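Side-chain contacts in deoxyhypusine synthase, putative (Entamoeba histolytica, PDB 7L9R), which probably transfers the aminobutyl group of spermidine to a lysine of the eIF5A precursor in an NAD-dependent reaction, as deoxyhypusine synthases do: residues B[59-62]-B[63-67]; B[180-183]-B[184-187]; B[118-121]-B[122-126]. All blocks are in the same frame, centred on the assembly; numbering follows the deposited sequence.

Interaction 1: residues B[59-62]-B[63-67]; sequences NIIN and KMLTW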
loop_
_atom_site.group_PDB
_atom_site.type_symbol
_atom_site.label_atom_id
_atom_site.label_comp_id
_atom_site.label_asym_id
_atom_site.label_seq_id
_atom_site.Cartn_x
_atom_site.Cartn_y
_atom_site.Cartn_z
ATOM N N ASN B 59 -25.785 8.228 1.142
ATOM C CA ASN B 59 -27.064 7.785 0.596
ATOM C C ASN B 59 -27.404 6.368 1.047
ATOM O O ASN B 59 -28.551 6.086 1.413
ATOM C CB ASN B 59 -27.046 7.876 -0.931
ATOM C CG ASN B 59 -26.915 9.307 -1.429
ATOM O OD1 ASN B 59 -27.278 10.259 -0.731
ATOM N ND2 ASN B 59 -26.414 9.466 -2.651
ATOM N N ILE B 60 -26.413 5.472 1.056
ATOM C CA ILE B 60 -26.677 4.072 1.378
ATOM C C ILE B 60 -27.045 3.912 2.851
ATOM O O ILE B 60 -27.937 3.126 3.194
ATOM C CB ILE B 60 -25.465 3.202 0.987
ATOM C CG1 ILE B 60 -25.352 3.106 -0.536
ATOM C CG2 ILE B 60 -25.568 1.804 1.594
ATOM C CD1 ILE B 60 -24.041 2.514 -1.018
ATOM N N ILE B 61 -26.374 4.648 3.741
ATOM C CA ILE B 61 -26.677 4.532 5.166
ATOM C C ILE B 61 -28.081 5.048 5.457
ATOM O O ILE B 61 -28.840 4.422 6.207
ATOM C CB ILE B 61 -25.608 5.256 6.010
ATOM C CG1 ILE B 61 -24.301 4.462 5.995
ATOM C CG2 ILE B 61 -26.074 5.428 7.450
ATOM C CD1 ILE B 61 -23.132 5.180 6.644
ATOM N N ASN B 62 -28.467 6.173 4.845
ATOM C CA ASN B 62 -29.832 6.665 5.023
ATOM C C ASN B 62 -30.861 5.673 4.503
ATOM O O ASN B 62 -31.967 5.583 5.050
ATOM C CB ASN B 62 -30.006 8.018 4.334
ATOM C CG ASN B 62 -29.389 9.152 5.117
ATOM O OD1 ASN B 62 -29.397 9.150 6.347
ATOM N ND2 ASN B 62 -28.829 10.120 4.407
ATOM N N LYS B 63 -30.521 4.916 3.456
ATOM C CA LYS B 63 -31.424 3.869 2.990
ATOM C C LYS B 63 -31.574 2.761 4.030
ATOM O O LYS B 63 -32.663 2.195 4.183
ATOM C CB LYS B 63 -30.934 3.304 1.659
ATOM C CG LYS B 63 -31.057 4.270 0.490
ATOM C CD LYS B 63 -30.696 3.589 -0.820
ATOM C CE LYS B 63 -30.646 4.580 -1.969
ATOM N NZ LYS B 63 -30.557 3.886 -3.286
ATOM N N MET B 64 -30.496 2.433 4.753
ATOM C CA MET B 64 -30.616 1.466 5.843
ATOM C C MET B 64 -31.618 1.951 6.881
ATOM O O MET B 64 -32.481 1.192 7.334
ATOM C CB MET B 64 -29.262 1.219 6.517
ATOM C CG MET B 64 -28.134 0.724 5.637
ATOM S SD MET B 64 -26.631 0.521 6.636
ATOM C CE MET B 64 -25.390 0.226 5.380
ATOM N N LEU B 65 -31.508 3.222 7.271
ATOM C CA LEU B 65 -32.326 3.750 8.357
ATOM C C LEU B 65 -33.792 3.886 7.961
ATOM O O LEU B 65 -34.674 3.699 8.806
ATOM C CB LEU B 65 -31.771 5.101 8.811
ATOM C CG LEU B 65 -30.337 5.071 9.349
ATOM C CD1 LEU B 65 -29.767 6.470 9.485
ATOM C CD2 LEU B 65 -30.284 4.346 10.683
ATOM N N THR B 66 -34.075 4.197 6.694
ATOM C CA THR B 66 -35.437 4.480 6.247
ATOM C C THR B 66 -36.115 3.306 5.556
ATOM O O THR B 66 -37.277 3.438 5.155
ATOM C CB THR B 66 -35.450 5.681 5.293
ATOM O OG1 THR B 66 -34.723 5.354 4.102
ATOM C CG2 THR B 66 -34.817 6.894 5.946
ATOM N N TRP B 67 -35.430 2.176 5.387
ATOM C CA TRP B 67 -36.005 1.074 4.626
ATOM C C TRP B 67 -37.295 0.571 5.269
ATOM O O TRP B 67 -37.381 0.406 6.489
ATOM C CB TRP B 67 -35.011 -0.081 4.505
ATOM C CG TRP B 67 -35.561 -1.230 3.701
ATOM C CD1 TRP B 67 -35.418 -1.426 2.359
ATOM C CD2 TRP B 67 -36.365 -2.320 4.180
ATOM N NE1 TRP B 67 -36.068 -2.572 1.974
ATOM C CE2 TRP B 67 -36.657 -3.140 3.072
ATOM C CE3 TRP B 67 -36.856 -2.684 5.438
ATOM C CZ2 TRP B 67 -37.420 -4.303 3.183
ATOM C CZ3 TRP B 67 -37.614 -3.840 5.544
ATOM C CH2 TRP B 67 -37.889 -4.634 4.424
#

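Interaction 2: residues B[180-183]-B[184-187]; sequences CQDT and SMPF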
loop_
_atom_site.group_PDB
_atom_site.type_symbol
_atom_site.label_atom_id
_atom_site.label_comp_id
_atom_site.label_asym_id
_atom_site.label_seq_id
_atom_site.Cartn_x
_atom_site.Cartn_y
_atom_site.Cartn_z
ATOM N N CYS B 180 -18.711 -15.758 42.157
ATOM C CA CYS B 180 -20.170 -15.657 42.165
ATOM C C CYS B 180 -20.826 -16.467 41.049
ATOM O O CYS B 180 -21.651 -17.344 41.322
ATOM C CB CYS B 180 -20.577 -14.180 42.083
ATOM S SG CYS B 180 -19.843 -13.157 43.388
ATOM N N GLN B 181 -20.475 -16.189 39.794
ATOM C CA GLN B 181 -21.039 -16.905 38.655
ATOM C C GLN B 181 -20.551 -18.353 38.634
ATOM O O GLN B 181 -19.529 -18.705 39.233
ATOM C CB GLN B 181 -20.686 -16.216 37.335
ATOM C CG GLN B 181 -21.793 -15.350 36.755
ATOM C CD GLN B 181 -21.824 -13.964 37.363
ATOM O OE1 GLN B 181 -20.984 -13.623 38.197
ATOM N NE2 GLN B 181 -22.792 -13.152 36.945
ATOM N N ASP B 182 -21.304 -19.205 37.940
ATOM C CA ASP B 182 -20.928 -20.607 37.821
ATOM C C ASP B 182 -19.913 -20.773 36.695
ATOM O O ASP B 182 -20.188 -20.452 35.533
ATOM C CB ASP B 182 -22.164 -21.470 37.572
ATOM C CG ASP B 182 -21.821 -22.926 37.313
ATOM O OD1 ASP B 182 -21.171 -23.553 38.177
ATOM O OD2 ASP B 182 -22.208 -23.447 36.246
ATOM N N THR B 183 -18.734 -21.271 37.063
ATOM C CA THR B 183 -17.571 -21.405 36.197
ATOM C C THR B 183 -17.546 -22.707 35.405
ATOM O O THR B 183 -16.686 -22.863 34.531
ATOM C CB THR B 183 -16.292 -21.290 37.031
ATOM O OG1 THR B 183 -15.174 -21.055 36.167
ATOM C CG2 THR B 183 -16.061 -22.567 37.830
ATOM N N SER B 184 -18.465 -23.636 35.677
ATOM C CA SER B 184 -18.483 -24.942 35.025
ATOM C C SER B 184 -18.981 -24.908 33.581
ATOM O O SER B 184 -18.822 -25.911 32.876
ATOM C CB SER B 184 -19.328 -25.912 35.860
ATOM O OG SER B 184 -20.711 -25.733 35.615
ATOM N N MET B 185 -19.571 -23.802 33.124
ATOM C CA MET B 185 -19.987 -23.668 31.733
ATOM C C MET B 185 -19.391 -22.391 31.153
ATOM O O MET B 185 -19.458 -21.327 31.796
ATOM C CB MET B 185 -21.515 -23.655 31.603
ATOM C CG MET B 185 -22.193 -24.961 32.018
ATOM S SD MET B 185 -21.850 -26.332 30.896
ATOM C CE MET B 185 -22.256 -25.559 29.326
ATOM N N PRO B 186 -18.784 -22.452 29.967
ATOM C CA PRO B 186 -18.094 -21.275 29.427
ATOM C C PRO B 186 -19.027 -20.140 29.039
ATOM O O PRO B 186 -20.190 -20.341 28.678
ATOM C CB PRO B 186 -17.379 -21.824 28.185
ATOM C CG PRO B 186 -18.159 -23.036 27.804
ATOM C CD PRO B 186 -18.665 -23.626 29.082
ATOM N N PHE B 187 -18.489 -18.934 29.154
ATOM C CA PHE B 187 -19.038 -17.675 28.679
ATOM C C PHE B 187 -18.601 -17.409 27.239
ATOM O O PHE B 187 -17.573 -17.908 26.778
ATOM C CB PHE B 187 -18.573 -16.542 29.591
ATOM C CG PHE B 187 -19.066 -16.668 30.996
ATOM C CD1 PHE B 187 -20.344 -16.254 31.332
ATOM C CD2 PHE B 187 -18.283 -17.275 31.966
ATOM C CE1 PHE B 187 -20.813 -16.385 32.631
ATOM C CE2 PHE B 187 -18.751 -17.424 33.265
ATOM C CZ PHE B 187 -20.016 -16.975 33.596
#

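Interaction 3: residues B[118-121]-B[122-126]; sequences IVTT and AGAIE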
loop_
_atom_site.group_PDB
_atom_site.type_symbol
_atom_site.label_atom_id
_atom_site.label_comp_id
_atom_site.label_asym_id
_atom_site.label_seq_id
_atom_site.Cartn_x
_atom_site.Cartn_y
_atom_site.Cartn_z
ATOM N N ILE B 118 -22.614 -4.923 16.973
ATOM C CA ILE B 118 -21.264 -4.427 16.757
ATOM C C ILE B 118 -20.324 -5.618 16.627
ATOM O O ILE B 118 -20.480 -6.625 17.325
ATOM C CB ILE B 118 -20.815 -3.490 17.895
ATOM C CG1 ILE B 118 -21.561 -2.160 17.810
ATOM C CG2 ILE B 118 -19.314 -3.258 17.851
ATOM C CD1 ILE B 118 -21.180 -1.195 18.903
ATOM N N VAL B 119 -19.380 -5.520 15.700
ATOM C CA VAL B 119 -18.260 -6.446 15.605
ATOM C C VAL B 119 -16.993 -5.622 15.735
ATOM O O VAL B 119 -16.863 -4.576 15.090
ATOM C CB VAL B 119 -18.271 -7.235 14.284
ATOM C CG1 VAL B 119 -17.126 -8.234 14.264
ATOM C CG2 VAL B 119 -19.600 -7.951 14.096
ATOM N N THR B 120 -16.084 -6.048 16.604
ATOM C CA THR B 120 -14.847 -5.298 16.767
ATOM C C THR B 120 -13.699 -6.267 17.041
ATOM O O THR B 120 -13.867 -7.490 17.009
ATOM C CB THR B 120 -14.993 -4.222 17.852
ATOM O OG1 THR B 120 -13.830 -3.384 17.842
ATOM C CG2 THR B 120 -15.174 -4.843 19.228
ATOM N N THR B 121 -12.521 -5.711 17.302
ATOM C CA THR B 121 -11.282 -6.472 17.338
ATOM C C THR B 121 -10.624 -6.364 18.710
ATOM O O THR B 121 -11.063 -5.606 19.582
ATOM C CB THR B 121 -10.308 -5.972 16.268
ATOM O OG1 THR B 121 -9.967 -4.610 16.551
ATOM C CG2 THR B 121 -10.959 -6.041 14.891
ATOM N N ALA B 122 -9.544 -7.134 18.872
ATOM C CA ALA B 122 -8.825 -7.215 20.139
ATOM C C ALA B 122 -8.330 -5.842 20.588
ATOM O O ALA B 122 -7.723 -5.102 19.811
ATOM C CB ALA B 122 -7.645 -8.179 20.006
ATOM N N GLY B 123 -8.596 -5.502 21.852
ATOM C CA GLY B 123 -8.186 -4.243 22.425
ATOM C C GLY B 123 -9.278 -3.188 22.485
ATOM O O GLY B 123 -9.144 -2.223 23.244
ATOM N N ALA B 124 -10.351 -3.344 21.706
ATOM C CA ALA B 124 -11.360 -2.293 21.618
ATOM C C ALA B 124 -12.103 -2.128 22.934
ATOM O O ALA B 124 -12.264 -1.007 23.430
ATOM C CB ALA B 124 -12.347 -2.595 20.493
ATOM N N ILE B 125 -12.547 -3.239 23.523
ATOM C CA ILE B 125 -13.326 -3.163 24.752
ATOM C C ILE B 125 -12.489 -2.567 25.881
ATOM O O ILE B 125 -12.973 -1.739 26.665
ATOM C CB ILE B 125 -13.880 -4.557 25.117
ATOM C CG1 ILE B 125 -14.740 -5.098 23.970
ATOM C CG2 ILE B 125 -14.687 -4.505 26.400
ATOM C CD1 ILE B 125 -15.822 -4.130 23.499
ATOM N N GLU B 126 -11.222 -2.969 25.980
ATOM C CA GLU B 126 -10.387 -2.486 27.075
ATOM C C GLU B 126 -10.076 -1.001 26.922
ATOM O O GLU B 126 -9.917 -0.294 27.924
ATOM C CB GLU B 126 -9.099 -3.307 27.154
ATOM C CG GLU B 126 -9.334 -4.799 27.352
ATOM C CD GLU B 126 -9.352 -5.580 26.039
ATOM O OE1 GLU B 126 -9.984 -5.108 25.066
ATOM O OE2 GLU B 126 -8.740 -6.669 25.991
HETATM O O HOH W 1 -11.920 -6.063 22.800
HETATM O O HOH W 2 -7.254 -4.669 16.470
#

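Interaction 1: residues B[59-62]-B[63-67]
Thr-66 meets Asn-62 one turn back, in the last turn of helix 51-66. Two donors of Thr-66 grip the backbone oxygen of Asn-62. Thr-66 N lies 3.0 Å from Asn-62 O, and the hydroxyl Thr-66 OG1 donates to Asn-62 O at 2.9 Å. They reach that oxygen from opposite faces of the carbonyl plane. The hydroxyl gets there because OG1 sits between the backbone N and the carbonyl carbon (chi1 65°), which turns it back along the helix.

The apolar face is carried by Met-64 and Leu-65. The extended Met-64 chain runs obliquely to Ile-60, and its terminal methyl CE lies 4.1 Å from Ile-60 CG2. The same CE is 4.4 Å from Ile-61 CG1, so it rests loosely by both isoleucines. Leu-65 CD1 approaches Ile-61 CG2 at 4.3 Å. At the border of this face, Leu-65 CD1 also passes 4.1 Å from Asn-62 OD1, whose hydrogen bond goes to Thr-345 OG1. Backbone bonds of the i to i+4 kind hold the turn, such as Met-64 N to Ile-60 O at 3.1 Å.

Farther out, Ile-60, Ile-61 and Met-64 pack on Phe-289, Val-291 and Ile-266 of the central parallel sheet. Lys-63 NZ forms a salt bridge with Glu-322.

The turn is thus amphipathic. Its methyl-rich face is buried against the sheet, while its polar side is tied to segments late in the chain. Asn-62 O accepts two hydrogen bonds, so the Thr-66 hydroxyl donates within the helix end.

Interaction 2: residues B[180-183]-B[184-187]
Ser-184 and Asp-182 are joined by a side-chain hydrogen bond. They lie in the loop that links helix 160-179 to helix 189-200. Ser-184 OG donates to Asp-182 OD2 at 2.8 Å. The hydroxyl meets this oxygen on its syn side, 19° out of the carboxylate plane. The second carboxylate oxygen, Asp-182 OD1, is farther from Ser-184 OG, at 3.4 Å. Two torsions bring the hydroxyl and the carboxylate together. Asp-182 has CG opposite its own backbone N (chi1 175°), and Ser-184 holds OG between its N and carbonyl carbon. The two groups bridge past Thr-183.

A second contact is made by Phe-187. Its ring tip CZ comes to 3.9 Å from Gln-181 CB, which lies at the ring edge near the ring plane. Gln-181 CG is also near, 4.0 Å from Phe-187 CZ. The two side chains cross at about a right angle, and the Gln-181 amide plane is turned 70° from the ring. The bent glutamine chain thus offers its aliphatic part to the ring and carries its amide end away.

Behind this, Phe-187 packs on Leu-192 and Met-195 of helix 189-200 and on Leu-242. Its backbone is hydrogen-bonded to Met-243 and Asp-245. Met-185 packs on Thr-183 of the second subunit, so the loop also takes part in the subunit interface.

Across the bend itself, the contact consists of one hydrogen bond to a carboxylate and van der Waals contact at the ring edge. The carboxylate oxygen that accepts the serine hydrogen bond would probably carry more of the negative charge.

Interaction 3: residues B[118-121]-B[122-126]
A strand-to-helix junction of the parallel sheet is made here: strand 117-120 passes through a type II beta turn, Thr-121 to Ala-124, into helix 124-130. Thr-121 O accepts from Ala-124 N at 3.2 Å and closes the turn. The N-H points well, at 161°, but the donor is tilted 25° from the carbonyl plane. Gly-123 holds the N-cap position with a positive phi (100°), a backbone shape in which a CB would collide with the carbonyl oxygen of Ala-122.

Thr-120 lies over the first helical residue. Its OG1 is 3.1 Å from Ala-124 CB, and its methyl CG2 is 3.8 Å from Ala-124 CB. The alanine methyl thus faces both branches of the threonine. Thr-120 CG2 also reaches Ile-125 CD1, at 4.4 Å.

One water accepts a hydrogen bond from Ile-125 N at 3.0 Å and lies 3.1 Å from Glu-126 OE1. A second water lies 2.7 Å from Thr-121 OG1.

Ala-124 N is thus met by Thr-121 O and Ile-125 N by a water. The hydroxyls of Thr-120 and Thr-121 bond to Phe-93 O and Ser-95 N, at the end of strand 87-93 and the start of helix 95-99. The buried Glu-126 carboxylate is held through both oxygens, OE1 by the water and OE2 by Phe-227 N.

How the interactions relate
The three contacts follow one another along the chain in the order interaction 1, interaction 3, interaction 2, and none touches another. Interactions 1 and 3 are both tied to the parallel sheet. The first packs a helix end on strands 87-93, 262-268 and 289-294, and the other leaves strand 117-120, beside strand 87-93. Their centres are 25 Å apart and their nearest atoms about 12 Å. Interaction 2 lies at the surface, its centre 22 Å from that of interaction 3. Helix 189-200 connects these two, since it receives Phe-187 as well as Ile-125. Interactions 1 and 2 sit on opposite sides of the chain's centre, with centres 41 Å apart.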